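Beta-catenin homolog sys-1 (Caenorhabditis elegans, PDB 3C2G) acts as a transcriptional coregulator in the Wnt asymmetry pathway, binding the TCF factor POP-1 directly and activating or repressing target genes. Local coordinates at residues A[430-435]-A[476-481]; A[408-413]-A[468-473]; A[123-128]-A[174-179]. All coordinates share one frame; numbering follows the deposited sequence.

Contact 1: residues A[430-435]-A[476-481]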
loop_
_atom_site.group_PDB
_atom_site.type_symbol
_atom_site.label_atom_id
_atom_site.label_comp_id
_atom_site.label_asym_id
_atom_site.label_seq_id
_atom_site.Cartn_x
_atom_site.Cartn_y
_atom_site.Cartn_z
ATOM N N GLN A 430 -18.974 -25.329 2.388
ATOM C CA GLN A 430 -17.824 -24.475 2.108
ATOM C C GLN A 430 -16.734 -24.673 3.173
ATOM O O GLN A 430 -15.589 -24.984 2.855
ATOM C CB GLN A 430 -18.249 -22.998 1.993
ATOM C CG GLN A 430 -19.112 -22.645 0.754
ATOM C CD GLN A 430 -19.514 -21.167 0.720
ATOM O OE1 GLN A 430 -18.676 -20.279 0.523
ATOM N NE2 GLN A 430 -20.801 -20.897 0.929
ATOM N N VAL A 431 -17.102 -24.547 4.442
ATOM C CA VAL A 431 -16.137 -24.717 5.517
ATOM C C VAL A 431 -15.515 -26.120 5.543
ATOM O O VAL A 431 -14.328 -26.267 5.846
ATOM C CB VAL A 431 -16.756 -24.362 6.871
ATOM C CG1 VAL A 431 -15.811 -24.701 8.018
ATOM C CG2 VAL A 431 -17.127 -22.878 6.902
ATOM N N CYS A 432 -16.297 -27.144 5.209
ATOM C CA CYS A 432 -15.828 -28.532 5.320
ATOM C C CYS A 432 -14.827 -28.910 4.245
ATOM O O CYS A 432 -14.072 -29.865 4.392
ATOM C CB CYS A 432 -17.005 -29.509 5.303
ATOM S SG CYS A 432 -17.939 -29.521 6.847
ATOM N N LYS A 433 -14.824 -28.166 3.153
ATOM C CA LYS A 433 -13.783 -28.322 2.143
ATOM C C LYS A 433 -12.376 -28.181 2.740
ATOM O O LYS A 433 -11.437 -28.815 2.262
ATOM C CB LYS A 433 -13.978 -27.305 1.024
ATOM C CG LYS A 433 -15.107 -27.649 0.077
ATOM C CD LYS A 433 -14.787 -27.163 -1.332
ATOM C CE LYS A 433 -13.935 -28.174 -2.100
ATOM N NZ LYS A 433 -14.740 -29.364 -2.519
ATOM N N PHE A 434 -12.243 -27.371 3.792
ATOM C CA PHE A 434 -10.945 -27.140 4.420
ATOM C C PHE A 434 -10.365 -28.321 5.197
ATOM O O PHE A 434 -9.192 -28.274 5.579
ATOM C CB PHE A 434 -10.930 -25.845 5.255
ATOM C CG PHE A 434 -10.744 -24.601 4.425
ATOM C CD1 PHE A 434 -9.474 -24.109 4.157
ATOM C CD2 PHE A 434 -11.839 -23.938 3.882
ATOM C CE1 PHE A 434 -9.304 -22.952 3.376
ATOM C CE2 PHE A 434 -11.673 -22.789 3.102
ATOM C CZ PHE A 434 -10.406 -22.292 2.853
ATOM N N ILE A 435 -11.157 -29.376 5.408
ATOM C CA ILE A 435 -10.598 -30.623 5.907
ATOM C C ILE A 435 -10.412 -31.704 4.846
ATOM O O ILE A 435 -10.043 -32.834 5.173
ATOM C CB ILE A 435 -11.324 -31.191 7.175
ATOM C CG1 ILE A 435 -12.850 -31.230 7.003
ATOM C CG2 ILE A 435 -10.906 -30.423 8.434
ATOM C CD1 ILE A 435 -13.348 -32.462 6.268
ATOM N N PHE A 476 -19.694 -28.648 13.481
ATOM C CA PHE A 476 -20.045 -29.449 12.306
ATOM C C PHE A 476 -18.854 -29.946 11.493
ATOM O O PHE A 476 -19.036 -30.694 10.538
ATOM C CB PHE A 476 -20.988 -28.682 11.386
ATOM C CG PHE A 476 -20.381 -27.448 10.795
ATOM C CD1 PHE A 476 -19.606 -27.523 9.641
ATOM C CD2 PHE A 476 -20.591 -26.205 11.388
ATOM C CE1 PHE A 476 -19.047 -26.369 9.096
ATOM C CE2 PHE A 476 -20.041 -25.053 10.835
ATOM C CZ PHE A 476 -19.271 -25.134 9.692
ATOM N N VAL A 477 -17.640 -29.534 11.843
ATOM C CA VAL A 477 -16.489 -29.995 11.083
ATOM C C VAL A 477 -16.088 -31.406 11.529
ATOM O O VAL A 477 -15.760 -31.607 12.695
ATOM C CB VAL A 477 -15.292 -29.002 11.156
ATOM C CG1 VAL A 477 -14.035 -29.629 10.590
ATOM C CG2 VAL A 477 -15.617 -27.732 10.396
ATOM N N PRO A 478 -16.124 -32.380 10.598
ATOM C CA PRO A 478 -15.679 -33.743 10.909
ATOM C C PRO A 478 -14.186 -33.770 11.222
ATOM O O PRO A 478 -13.384 -33.231 10.458
ATOM C CB PRO A 478 -15.977 -34.526 9.623
ATOM C CG PRO A 478 -16.089 -33.511 8.561
ATOM C CD PRO A 478 -16.578 -32.252 9.200
ATOM N N LYS A 479 -13.832 -34.392 12.340
ATOM C CA LYS A 479 -12.478 -34.344 12.861
ATOM C C LYS A 479 -11.735 -35.667 12.760
ATOM O O LYS A 479 -10.525 -35.735 13.026
ATOM C CB LYS A 479 -12.535 -33.889 14.310
ATOM C CG LYS A 479 -12.681 -32.395 14.436
ATOM C CD LYS A 479 -13.807 -32.037 15.362
ATOM C CE LYS A 479 -14.275 -30.630 15.072
ATOM N NZ LYS A 479 -15.739 -30.545 15.232
ATOM N N ASP A 480 -12.452 -36.714 12.362
ATOM C CA ASP A 480 -11.935 -38.076 12.441
ATOM C C ASP A 480 -10.819 -38.367 11.443
ATOM O O ASP A 480 -9.891 -39.099 11.763
ATOM C CB ASP A 480 -13.081 -39.100 12.319
ATOM C CG ASP A 480 -14.072 -39.031 13.506
ATOM O OD1 ASP A 480 -13.716 -38.482 14.582
ATOM O OD2 ASP A 480 -15.213 -39.536 13.364
ATOM N N GLY A 481 -10.900 -37.792 10.246
ATOM C CA GLY A 481 -9.872 -38.005 9.222
ATOM C C GLY A 481 -8.586 -37.191 9.345
ATOM O O GLY A 481 -7.605 -37.474 8.661
#

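Contact 2: residues A[408-413]-A[468-473]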
loop_
_atom_site.group_PDB
_atom_site.type_symbol
_atom_site.label_atom_id
_atom_site.label_comp_id
_atom_site.label_asym_id
_atom_site.label_seq_id
_atom_site.Cartn_x
_atom_site.Cartn_y
_atom_site.Cartn_z
ATOM N N PHE A 408 -14.493 -15.614 9.517
ATOM C CA PHE A 408 -15.771 -16.327 9.369
ATOM C C PHE A 408 -16.045 -17.305 10.513
ATOM O O PHE A 408 -17.135 -17.322 11.067
ATOM C CB PHE A 408 -15.830 -17.116 8.059
ATOM C CG PHE A 408 -15.996 -16.276 6.843
ATOM C CD1 PHE A 408 -17.024 -15.357 6.749
ATOM C CD2 PHE A 408 -15.138 -16.431 5.767
ATOM C CE1 PHE A 408 -17.176 -14.582 5.614
ATOM C CE2 PHE A 408 -15.283 -15.661 4.622
ATOM C CZ PHE A 408 -16.305 -14.732 4.548
ATOM N N LEU A 409 -15.056 -18.128 10.852
ATOM C CA LEU A 409 -15.277 -19.262 11.751
ATOM C C LEU A 409 -15.713 -18.856 13.161
ATOM O O LEU A 409 -16.310 -19.651 13.871
ATOM C CB LEU A 409 -14.067 -20.201 11.779
ATOM C CG LEU A 409 -13.716 -20.904 10.461
ATOM C CD1 LEU A 409 -12.343 -21.585 10.496
ATOM C CD2 LEU A 409 -14.797 -21.888 10.043
HETATM N N MSE A 410 -15.439 -17.614 13.539
HETATM C CA MSE A 410 -15.867 -17.068 14.825
HETATM C C MSE A 410 -17.366 -17.229 15.054
HETATM O O MSE A 410 -17.789 -17.688 16.120
HETATM C CB MSE A 410 -15.487 -15.591 14.920
HETATM C CG MSE A 410 -14.037 -15.313 14.572
HETATM SE SE MSE A 410 -12.791 -15.424 16.084
HETATM C CE MSE A 410 -13.304 -17.122 16.933
HETATM N N MSE A 411 -18.154 -16.865 14.040
HETATM C CA MSE A 411 -19.614 -16.999 14.053
HETATM C C MSE A 411 -20.125 -18.279 14.712
HETATM O O MSE A 411 -21.087 -18.253 15.461
HETATM C CB MSE A 411 -20.158 -16.965 12.622
HETATM C CG MSE A 411 -20.009 -15.641 11.891
HETATM SE SE MSE A 411 -20.440 -15.835 9.977
HETATM C CE MSE A 411 -22.281 -16.522 10.116
ATOM N N TRP A 412 -19.471 -19.396 14.424
ATOM C CA TRP A 412 -20.053 -20.707 14.664
ATOM C C TRP A 412 -19.464 -21.471 15.829
ATOM O O TRP A 412 -19.873 -22.601 16.096
ATOM C CB TRP A 412 -19.950 -21.547 13.398
ATOM C CG TRP A 412 -20.603 -20.904 12.254
ATOM C CD1 TRP A 412 -21.893 -20.485 12.186
ATOM C CD2 TRP A 412 -20.007 -20.584 10.995
ATOM N NE1 TRP A 412 -22.143 -19.929 10.964
ATOM C CE2 TRP A 412 -21.003 -19.977 10.208
ATOM C CE3 TRP A 412 -18.726 -20.757 10.453
ATOM C CZ2 TRP A 412 -20.766 -19.543 8.906
ATOM C CZ3 TRP A 412 -18.494 -20.328 9.158
ATOM C CH2 TRP A 412 -19.509 -19.725 8.399
ATOM N N ILE A 413 -18.505 -20.866 16.515
ATOM C CA ILE A 413 -17.908 -21.503 17.672
ATOM C C ILE A 413 -18.635 -21.018 18.925
ATOM O O ILE A 413 -18.771 -19.806 19.131
ATOM C CB ILE A 413 -16.384 -21.277 17.728
ATOM C CG1 ILE A 413 -15.744 -21.818 16.444
ATOM C CG2 ILE A 413 -15.773 -21.981 18.938
ATOM C CD1 ILE A 413 -14.368 -21.297 16.152
ATOM N N PHE A 468 -6.374 -24.011 12.112
ATOM C CA PHE A 468 -6.590 -25.350 12.624
ATOM C C PHE A 468 -7.302 -25.312 13.964
ATOM O O PHE A 468 -8.235 -26.077 14.191
ATOM C CB PHE A 468 -5.271 -26.115 12.741
ATOM C CG PHE A 468 -4.749 -26.608 11.432
ATOM C CD1 PHE A 468 -5.516 -27.443 10.635
ATOM C CD2 PHE A 468 -3.474 -26.251 10.990
ATOM C CE1 PHE A 468 -5.023 -27.900 9.403
ATOM C CE2 PHE A 468 -2.983 -26.709 9.753
ATOM C CZ PHE A 468 -3.757 -27.527 8.969
ATOM N N ILE A 469 -6.867 -24.414 14.841
ATOM C CA ILE A 469 -7.543 -24.192 16.107
ATOM C C ILE A 469 -9.040 -23.968 15.879
ATOM O O ILE A 469 -9.866 -24.685 16.440
ATOM C CB ILE A 469 -6.935 -23.010 16.879
ATOM C CG1 ILE A 469 -5.547 -23.380 17.398
ATOM C CG2 ILE A 469 -7.836 -22.593 18.041
ATOM C CD1 ILE A 469 -4.698 -22.185 17.821
ATOM N N LEU A 470 -9.385 -22.996 15.043
ATOM C CA LEU A 470 -10.786 -22.654 14.817
ATOM C C LEU A 470 -11.581 -23.736 14.082
ATOM O O LEU A 470 -12.730 -24.007 14.433
ATOM C CB LEU A 470 -10.901 -21.325 14.082
ATOM C CG LEU A 470 -10.319 -20.116 14.814
ATOM C CD1 LEU A 470 -10.449 -18.849 13.958
ATOM C CD2 LEU A 470 -10.961 -19.928 16.188
ATOM N N LEU A 471 -10.983 -24.344 13.059
ATOM C CA LEU A 471 -11.638 -25.439 12.352
ATOM C C LEU A 471 -12.004 -26.574 13.308
ATOM O O LEU A 471 -13.117 -27.079 13.267
ATOM C CB LEU A 471 -10.777 -25.968 11.213
ATOM C CG LEU A 471 -10.831 -25.154 9.924
ATOM C CD1 LEU A 471 -9.693 -25.566 8.994
ATOM C CD2 LEU A 471 -12.185 -25.263 9.223
ATOM N N LEU A 472 -11.077 -26.941 14.187
ATOM C CA LEU A 472 -11.281 -28.082 15.072
ATOM C C LEU A 472 -12.236 -27.760 16.212
ATOM O O LEU A 472 -12.727 -28.663 16.859
ATOM C CB LEU A 472 -9.956 -28.624 15.619
ATOM C CG LEU A 472 -8.902 -29.138 14.635
ATOM C CD1 LEU A 472 -7.659 -29.482 15.397
ATOM C CD2 LEU A 472 -9.350 -30.338 13.808
ATOM N N ARG A 473 -12.515 -26.485 16.444
ATOM C CA ARG A 473 -13.468 -26.091 17.477
ATOM C C ARG A 473 -14.845 -25.829 16.889
ATOM O O ARG A 473 -15.770 -25.442 17.598
ATOM C CB ARG A 473 -12.976 -24.858 18.217
ATOM C CG ARG A 473 -11.932 -25.158 19.263
ATOM C CD ARG A 473 -11.243 -23.894 19.724
ATOM N NE ARG A 473 -12.124 -23.059 20.532
ATOM C CZ ARG A 473 -11.929 -21.761 20.766
ATOM N NH1 ARG A 473 -10.872 -21.134 20.244
ATOM N NH2 ARG A 473 -12.800 -21.089 21.523
#

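Contact 3: residues A[123-128]-A[174-179]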
loop_
_atom_site.group_PDB
_atom_site.type_symbol
_atom_site.label_atom_id
_atom_site.label_comp_id
_atom_site.label_asym_id
_atom_site.label_seq_id
_atom_site.Cartn_x
_atom_site.Cartn_y
_atom_site.Cartn_z
ATOM N N ILE A 123 0.621 28.432 -16.542
ATOM C CA ILE A 123 -0.094 27.146 -16.592
ATOM C C ILE A 123 -1.539 27.248 -16.112
ATOM O O ILE A 123 -2.187 26.239 -15.857
ATOM C CB ILE A 123 0.627 26.015 -15.831
ATOM C CG1 ILE A 123 0.898 26.419 -14.377
ATOM C CG2 ILE A 123 1.882 25.587 -16.589
ATOM C CD1 ILE A 123 1.409 25.289 -13.526
ATOM N N SER A 124 -2.038 28.470 -15.991
ATOM C CA SER A 124 -3.453 28.678 -15.762
ATOM C C SER A 124 -4.272 27.957 -16.832
ATOM O O SER A 124 -3.954 28.013 -18.021
ATOM C CB SER A 124 -3.783 30.164 -15.765
ATOM O OG SER A 124 -5.141 30.364 -15.441
ATOM N N LEU A 125 -5.322 27.275 -16.379
ATOM C CA LEU A 125 -6.166 26.433 -17.224
ATOM C C LEU A 125 -6.753 27.193 -18.407
ATOM O O LEU A 125 -6.742 26.694 -19.528
ATOM C CB LEU A 125 -7.283 25.790 -16.390
ATOM C CG LEU A 125 -8.474 25.179 -17.130
ATOM C CD1 LEU A 125 -8.137 23.806 -17.701
ATOM C CD2 LEU A 125 -9.676 25.106 -16.216
ATOM N N ASN A 126 -7.256 28.399 -18.147
ATOM C CA ASN A 126 -7.846 29.242 -19.190
ATOM C C ASN A 126 -6.879 29.634 -20.322
ATOM O O ASN A 126 -7.312 30.027 -21.402
ATOM C CB ASN A 126 -8.519 30.478 -18.576
ATOM C CG ASN A 126 -7.522 31.498 -18.065
ATOM O OD1 ASN A 126 -6.578 31.877 -18.770
ATOM N ND2 ASN A 126 -7.738 31.975 -16.837
ATOM N N TRP A 127 -5.576 29.528 -20.075
ATOM C CA TRP A 127 -4.604 29.670 -21.152
ATOM C C TRP A 127 -4.625 28.482 -22.113
ATOM O O TRP A 127 -4.216 28.624 -23.268
ATOM C CB TRP A 127 -3.188 29.857 -20.618
ATOM C CG TRP A 127 -2.896 31.201 -20.012
ATOM C CD1 TRP A 127 -2.285 31.433 -18.818
ATOM C CD2 TRP A 127 -3.183 32.490 -20.573
ATOM N NE1 TRP A 127 -2.176 32.780 -18.589
ATOM C CE2 TRP A 127 -2.714 33.456 -19.652
ATOM C CE3 TRP A 127 -3.793 32.925 -21.759
ATOM C CZ2 TRP A 127 -2.836 34.837 -19.878
ATOM C CZ3 TRP A 127 -3.913 34.299 -21.988
ATOM C CH2 TRP A 127 -3.435 35.238 -21.048
ATOM N N GLN A 128 -5.107 27.327 -21.648
ATOM C CA GLN A 128 -5.115 26.095 -22.459
ATOM C C GLN A 128 -6.081 26.143 -23.632
ATOM O O GLN A 128 -6.057 25.264 -24.487
ATOM C CB GLN A 128 -5.433 24.857 -21.609
ATOM C CG GLN A 128 -4.433 24.548 -20.513
ATOM C CD GLN A 128 -3.221 23.795 -21.006
ATOM O OE1 GLN A 128 -2.803 23.927 -22.161
ATOM N NE2 GLN A 128 -2.637 22.995 -20.121
ATOM N N SER A 174 -5.340 22.938 -8.903
ATOM C CA SER A 174 -6.611 22.338 -8.515
ATOM C C SER A 174 -7.708 22.628 -9.506
ATOM O O SER A 174 -8.652 21.848 -9.621
ATOM C CB SER A 174 -7.056 22.832 -7.141
ATOM O OG SER A 174 -6.214 22.304 -6.140
ATOM N N GLU A 175 -7.606 23.753 -10.206
ATOM C CA GLU A 175 -8.646 24.133 -11.154
ATOM C C GLU A 175 -8.751 23.081 -12.268
ATOM O O GLU A 175 -9.804 22.915 -12.870
ATOM C CB GLU A 175 -8.413 25.549 -11.703
ATOM C CG GLU A 175 -9.643 26.154 -12.411
ATOM C CD GLU A 175 -9.453 27.603 -12.896
ATOM O OE1 GLU A 175 -8.622 28.347 -12.303
ATOM O OE2 GLU A 175 -10.153 28.003 -13.866
ATOM N N TYR A 176 -7.672 22.346 -12.513
ATOM C CA TYR A 176 -7.708 21.266 -13.484
ATOM C C TYR A 176 -8.522 20.066 -13.002
ATOM O O TYR A 176 -8.872 19.194 -13.795
ATOM C CB TYR A 176 -6.308 20.799 -13.855
ATOM C CG TYR A 176 -5.528 21.727 -14.755
ATOM C CD1 TYR A 176 -5.442 21.482 -16.125
ATOM C CD2 TYR A 176 -4.832 22.823 -14.237
ATOM C CE1 TYR A 176 -4.690 22.296 -16.954
ATOM C CE2 TYR A 176 -4.104 23.650 -15.055
ATOM C CZ TYR A 176 -4.030 23.384 -16.417
ATOM O OH TYR A 176 -3.284 24.202 -17.248
ATOM N N PHE A 177 -8.828 20.025 -11.712
ATOM C CA PHE A 177 -9.622 18.931 -11.174
ATOM C C PHE A 177 -11.083 19.315 -10.961
ATOM O O PHE A 177 -11.846 18.569 -10.329
ATOM C CB PHE A 177 -8.989 18.378 -9.896
ATOM C CG PHE A 177 -7.651 17.721 -10.114
ATOM C CD1 PHE A 177 -7.355 17.076 -11.310
ATOM C CD2 PHE A 177 -6.693 17.723 -9.106
ATOM C CE1 PHE A 177 -6.125 16.470 -11.511
ATOM C CE2 PHE A 177 -5.460 17.108 -9.293
ATOM C CZ PHE A 177 -5.177 16.478 -10.510
ATOM N N ASN A 178 -11.477 20.470 -11.498
ATOM C CA ASN A 178 -12.865 20.912 -11.409
ATOM C C ASN A 178 -13.782 20.051 -12.276
ATOM O O ASN A 178 -13.392 19.625 -13.367
ATOM C CB ASN A 178 -13.016 22.408 -11.729
ATOM C CG ASN A 178 -12.635 23.312 -10.547
ATOM O OD1 ASN A 178 -12.390 22.841 -9.430
ATOM N ND2 ASN A 178 -12.575 24.619 -10.798
ATOM N N PRO A 179 -14.995 19.765 -11.767
ATOM C CA PRO A 179 -15.948 18.864 -12.421
ATOM C C PRO A 179 -16.257 19.223 -13.871
ATOM O O PRO A 179 -16.452 18.319 -14.681
ATOM C CB PRO A 179 -17.215 18.992 -11.562
ATOM C CG PRO A 179 -16.992 20.199 -10.680
ATOM C CD PRO A 179 -15.523 20.284 -10.488
#

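Contact 1: residues A[430-435]-A[476-481]
The CA atoms of Cys-432 and Val-477 are 6.0 Å apart, where the C-terminal part of helix 425-432 and the residues after it pass the irregular chain 476-481. No hydrogen bond joins the two; side chains do all the work. Phe-476 presents a ring edge rather than a face. Its CE1 lies 3.8 Å from Val-431 CB, and that CB sits at the ring edge, near the plane of the ring. Cys-432 SG meets the same edge one atom along, 3.8 Å from CD1 of Phe-476, a sulfur-aromatic contact made 89° off the ring normal. The sulfur is shared, since it also touches Pro-478 CD at 3.9 Å. An alanine in place of Phe-476 would probably leave the sulfur of Cys-432 without its aromatic neighbour and open a gap beside Val-431. Farther along, Val-431 CG1 reaches Val-477 CG2 at 3.9 Å, the two valines crossing at about a right angle. Ile-435 finishes the row: it and Val-477 slide past each other in opposite directions, CG2 of the isoleucine against CG1 of the valine, and Ile-435 CD1 rests on Pro-478 CG at 3.7 Å. Behind the valine of the helix stand Leu-409, Trp-412 and Leu-471. This is apolar packing of a short helix end against an interhelical loop within the all-helical armadillo domain, the fold of the beta-catenins.

Contact 2: residues A[408-413]-A[468-473]
In this all-helical armadillo domain, helix 388-409 and helix 457-472 meet at their C-terminal ends, and Leu-409 and Leu-470 bring their backbones to 6.4 Å, CA to CA. Leu-470 stands at the middle of the contact. Its CB receives Leu-409 CD1 at 3.9 Å, while its CD2 is approached by two separate methyls. One is CD1 of Ile-413, 3.7 Å from Leu-470 CD2, on a side chain that crosses the leucine at about a right angle. The other is CE of the selenomethionine Met-410, also 3.7 Å from Leu-470 CD2. Met-410 starts out away from the helix opposite, but bends at chi2 (-89°) and again at chi3 (48°), the last of which turns CE back over the leucine. The same Leu-409 CD1 that meets Leu-470 lies 3.9 Å from Leu-471 CD2, touching both consecutive leucines. Ile-413 has a second task. Its CG2 is anti to the backbone N (chi1 of the CG1 branch -58°) and packs on the backbone of Arg-473, 3.7 Å from its O, with the guanidinium NH2 4.0 Å from the same methyl. Ile-413 CD1 likewise lies 3.6 Å from Leu-470 O, a carbonyl that accepts a hydrogen bond from Thr-474 OG1. Met-410 also packs on an acidic side chain of the bound peptide. With no hydrogen bond between the segments, cohesion rests on the fit of branched aliphatic chains and one bent selenomethionine chain, while the guanidinium of the exposed Arg-473 meets Ile-413 by van der Waals contact.

Contact 3: residues A[123-128]-A[174-179]
Tyr-176 OH gives its proton to Ile-123 O over 2.7 Å, and the same hydroxyl accepts from Gln-128 NE2 at 3.2 Å. The first bond meets the carbonyl at 137°, with the donor 40° above the carbonyl plane. The second has an N-H...O angle of 140°, and the oxygen is tilted out of the amide plane of Gln-128. The Gln-128 chain bends at chi2, its side chain crossing the tyrosine at about a right angle and its amide standing nearly perpendicular to the ring. One phenol oxygen thus spends its hydrogen on a backbone carbonyl and takes another from a side-chain amide, two bonds that hold the end of a buried ring in place. Ile-123 O itself lies in the plane of the ring, at its edge.

Around these bonds comes the packing. Leu-125, its CG anti to the backbone N, lays CD1 over one face of the Tyr-176 ring, a CH-pi contact with CD1 4.2 Å from the centroid of that ring. Its CB also lies above that face, offset from the centre. The other methyl, CD2, meets Glu-175, 3.8 Å from OE2 and 3.9 Å from CG of that residue, the two side chains crossing at about a right angle.

The 3-10 turn 125-127 belongs to the link between helices 115-122 and 134-150, while 174-179 leads from helix 167-174 towards helix 189-198. Phe-141 of helix 134-150 touches Ile-123, Gln-128 and Tyr-176 alike, Ile-190 of helix 189-198 also packs on the tyrosine, and Val-181 meets Leu-125. The two interhelical links pack against helices 134-150 and 189-198, in a chain that has no strands.

Contact 3 closes first along the chain, well before the other two open, and lies on the opposite side of the chain's centre, its own centre about 60 Å from that of contact 1 and about 55 Å from that of contact 2. Contacts 1 and 2 are neighbours, with centres about 11 Å apart and segments that alternate in sequence: 408-413, 430-435, 468-473, 476-481. They touch at several points, Val-431 against Leu-409 and Trp-412, Val-477 against Leu-471 and Lys-479 against Leu-472, and helices 388-409, 425-432 and 457-472 share one packed region. Together the three contacts sample two distant parts of an elongated all-helical domain, each joining segments 40 or more residues apart in sequence.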